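Local atomic coordinates of nigritoxine (Vibrio nigripulchritudo, PDB entry 5M41), a protein that is a bacterial toxin that acts on crustaceans and insects. Residues A[76-81]-A[87-92]. Residues are numbered along the deposited sequence; the frame is centred on the assembly and turned at random.
Sequences VDIYTY and FFMPDA
Tyr79 runs beside Phe88 from its CB outward: CB sits 3.8 Å from CB of Phe88, where the two backbones are locked together. With chi1 at -54° CG stands anti to the carbonyl carbon, and the ring crosses Pro90 obliquely. CD2 meets CD2 of Phe88 at 3.4 Å; the two rings lie rim to rim with planes only 4° apart, neither covering the other. CE2 touches both Phe88 CD2 and Pro90 CB, and CZ rests on the proline CB and CG. Pro90 CG stands 4.0 Å from the Tyr79 ring centroid, a CH-pi contact over the face but shifted toward the rim. At the tip, OH passes Pro90 CB and is hydrogen-bonded to the carbonyl of Ser95, which anchors the far end of the ring.

All this grows on a beta hairpin, strands 77-80 and 86-90, in the middle of a five-stranded antiparallel sheet; strands 98-102 and 170-173 flank it. Tyr79 and Phe88 are its hydrogen-bonded pair: Tyr79 N reaches Phe88 O at 2.9 Å, and Phe88 N returns to Tyr79 O, with an N-H...O angle of 167°. Across from Asp77, Pro90 has no N-H to offer, and a water donates to both Asp77 O and Pro90 O.

Tyr81 crosses from the turn end, its OH just 3.2 Å from Phe88 CB and close to CD1 of that ring, while its CE2 brushes the Phe87 backbone.

On the other face, Ile78 splits its two branches: CG2 leans on Phe87 CB, and CD1 lies 3.7 Å from Met89 CG. Leu177, from helix 177-191, packs against both Ile78 and Phe87, and Ile180 of the same helix meets Thr80.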
loop_
_atom_site.group_PDB
_atom_site.type_symbol
_atom_site.label_atom_id
_atom_site.label_comp_id
_atom_site.label_asym_id
_atom_site.label_seq_id
_atom_site.Cartn_x
_atom_site.Cartn_y
_atom_site.Cartn_z
ATOM N N VAL A 76 27.876 -42.057 -19.136
ATOM C CA VAL A 76 28.905 -41.485 -18.269
ATOM C C VAL A 76 28.761 -42.064 -16.859
ATOM O O VAL A 76 27.739 -41.841 -16.192
ATOM C CB VAL A 76 28.833 -39.941 -18.252
ATOM C CG1 VAL A 76 29.867 -39.336 -17.318
ATOM C CG2 VAL A 76 29.019 -39.376 -19.645
ATOM N N ASP A 77 29.770 -42.818 -16.433
ATOM C CA ASP A 77 29.792 -43.439 -15.109
ATOM C C ASP A 77 30.057 -42.422 -13.999
ATOM O O ASP A 77 30.942 -41.565 -14.114
ATOM C CB ASP A 77 30.880 -44.528 -15.017
ATOM C CG ASP A 77 30.596 -45.744 -15.882
ATOM O OD1 ASP A 77 29.549 -45.813 -16.555
ATOM O OD2 ASP A 77 31.438 -46.658 -15.877
ATOM N N ILE A 78 29.311 -42.559 -12.908
ATOM C CA ILE A 78 29.500 -41.756 -11.698
ATOM C C ILE A 78 29.548 -42.728 -10.530
ATOM O O ILE A 78 28.802 -43.700 -10.517
ATOM C CB ILE A 78 28.302 -40.788 -11.465
ATOM C CG1 ILE A 78 28.241 -39.705 -12.546
ATOM C CG2 ILE A 78 28.374 -40.148 -10.093
ATOM C CD1 ILE A 78 29.459 -38.806 -12.625
ATOM N N TYR A 79 30.399 -42.481 -9.539
ATOM C CA TYR A 79 30.307 -43.251 -8.304
ATOM C C TYR A 79 29.520 -42.450 -7.267
ATOM O O TYR A 79 29.761 -41.255 -7.092
ATOM C CB TYR A 79 31.679 -43.575 -7.720
ATOM C CG TYR A 79 32.663 -44.260 -8.658
ATOM C CD1 TYR A 79 32.231 -45.145 -9.637
ATOM C CD2 TYR A 79 34.036 -44.053 -8.522
ATOM C CE1 TYR A 79 33.134 -45.780 -10.492
ATOM C CE2 TYR A 79 34.953 -44.686 -9.363
ATOM C CZ TYR A 79 34.493 -45.548 -10.344
ATOM O OH TYR A 79 35.370 -46.192 -11.193
ATOM N N THR A 80 28.622 -43.125 -6.554
ATOM C CA THR A 80 27.867 -42.501 -5.492
ATOM C C THR A 80 28.428 -42.927 -4.142
ATOM O O THR A 80 29.121 -43.942 -4.043
ATOM C CB THR A 80 26.370 -42.861 -5.565
ATOM O OG1 THR A 80 26.225 -44.283 -5.542
ATOM C CG2 THR A 80 25.757 -42.285 -6.832
ATOM N N TYR A 81 28.126 -42.137 -3.124
ATOM C CA TYR A 81 28.729 -42.274 -1.810
ATOM C C TYR A 81 27.639 -42.090 -0.785
ATOM O O TYR A 81 26.668 -41.354 -1.024
ATOM C CB TYR A 81 29.678 -41.104 -1.568
ATOM C CG TYR A 81 30.952 -41.039 -2.377
ATOM C CD1 TYR A 81 31.780 -42.151 -2.511
ATOM C CD2 TYR A 81 31.376 -39.837 -2.920
ATOM C CE1 TYR A 81 32.980 -42.082 -3.218
ATOM C CE2 TYR A 81 32.567 -39.746 -3.637
ATOM C CZ TYR A 81 33.362 -40.868 -3.772
ATOM O OH TYR A 81 34.541 -40.779 -4.452
ATOM N N PHE A 87 29.966 -36.875 -5.005
ATOM C CA PHE A 87 30.017 -38.009 -5.918
ATOM C C PHE A 87 31.392 -37.989 -6.592
ATOM O O PHE A 87 32.130 -37.031 -6.434
ATOM C CB PHE A 87 28.883 -37.954 -6.976
ATOM C CG PHE A 87 28.861 -36.678 -7.789
ATOM C CD1 PHE A 87 29.560 -36.582 -9.002
ATOM C CD2 PHE A 87 28.139 -35.563 -7.343
ATOM C CE1 PHE A 87 29.545 -35.410 -9.756
ATOM C CE2 PHE A 87 28.121 -34.385 -8.109
ATOM C CZ PHE A 87 28.806 -34.315 -9.312
ATOM N N PHE A 88 31.714 -39.051 -7.330
ATOM C CA PHE A 88 33.003 -39.166 -8.048
ATOM C C PHE A 88 32.797 -39.333 -9.542
ATOM O O PHE A 88 31.904 -40.083 -9.975
ATOM C CB PHE A 88 33.776 -40.388 -7.545
ATOM C CG PHE A 88 35.269 -40.339 -7.822
ATOM C CD1 PHE A 88 36.108 -39.528 -7.061
ATOM C CD2 PHE A 88 35.831 -41.147 -8.795
ATOM C CE1 PHE A 88 37.477 -39.496 -7.297
ATOM C CE2 PHE A 88 37.210 -41.124 -9.039
ATOM C CZ PHE A 88 38.029 -40.307 -8.273
ATOM N N MET A 89 33.634 -38.651 -10.323
ATOM C CA MET A 89 33.641 -38.810 -11.764
ATOM C C MET A 89 34.954 -39.504 -12.169
ATOM O O MET A 89 35.997 -38.859 -12.289
ATOM C CB MET A 89 33.511 -37.456 -12.447
ATOM C CG MET A 89 32.386 -36.600 -11.869
ATOM S SD MET A 89 32.315 -35.022 -12.721
ATOM C CE MET A 89 31.708 -35.642 -14.289
ATOM N N PRO A 90 34.912 -40.832 -12.338
ATOM C CA PRO A 90 36.136 -41.561 -12.669
ATOM C C PRO A 90 36.590 -41.198 -14.070
ATOM O O PRO A 90 35.740 -40.930 -14.944
ATOM C CB PRO A 90 35.695 -43.020 -12.613
ATOM C CG PRO A 90 34.239 -42.969 -12.982
ATOM C CD PRO A 90 33.747 -41.725 -12.286
ATOM N N ASP A 91 37.914 -41.163 -14.271
ATOM C CA ASP A 91 38.469 -40.801 -15.570
ATOM C C ASP A 91 38.358 -41.925 -16.597
ATOM O O ASP A 91 38.521 -41.687 -17.788
ATOM C CB ASP A 91 39.911 -40.261 -15.467
ATOM C CG ASP A 91 40.836 -41.151 -14.646
ATOM O OD1 ASP A 91 40.631 -42.394 -14.561
ATOM O OD2 ASP A 91 41.780 -40.579 -14.054
ATOM N N ALA A 92 38.046 -43.129 -16.128
ATOM C CA ALA A 92 37.816 -44.281 -16.982
ATOM C C ALA A 92 36.966 -45.312 -16.248
ATOM O O ALA A 92 36.901 -45.303 -15.014
ATOM C CB ALA A 92 39.158 -44.897 -17.406
HETATM O O HOH W 1 33.132 -39.851 -14.963
#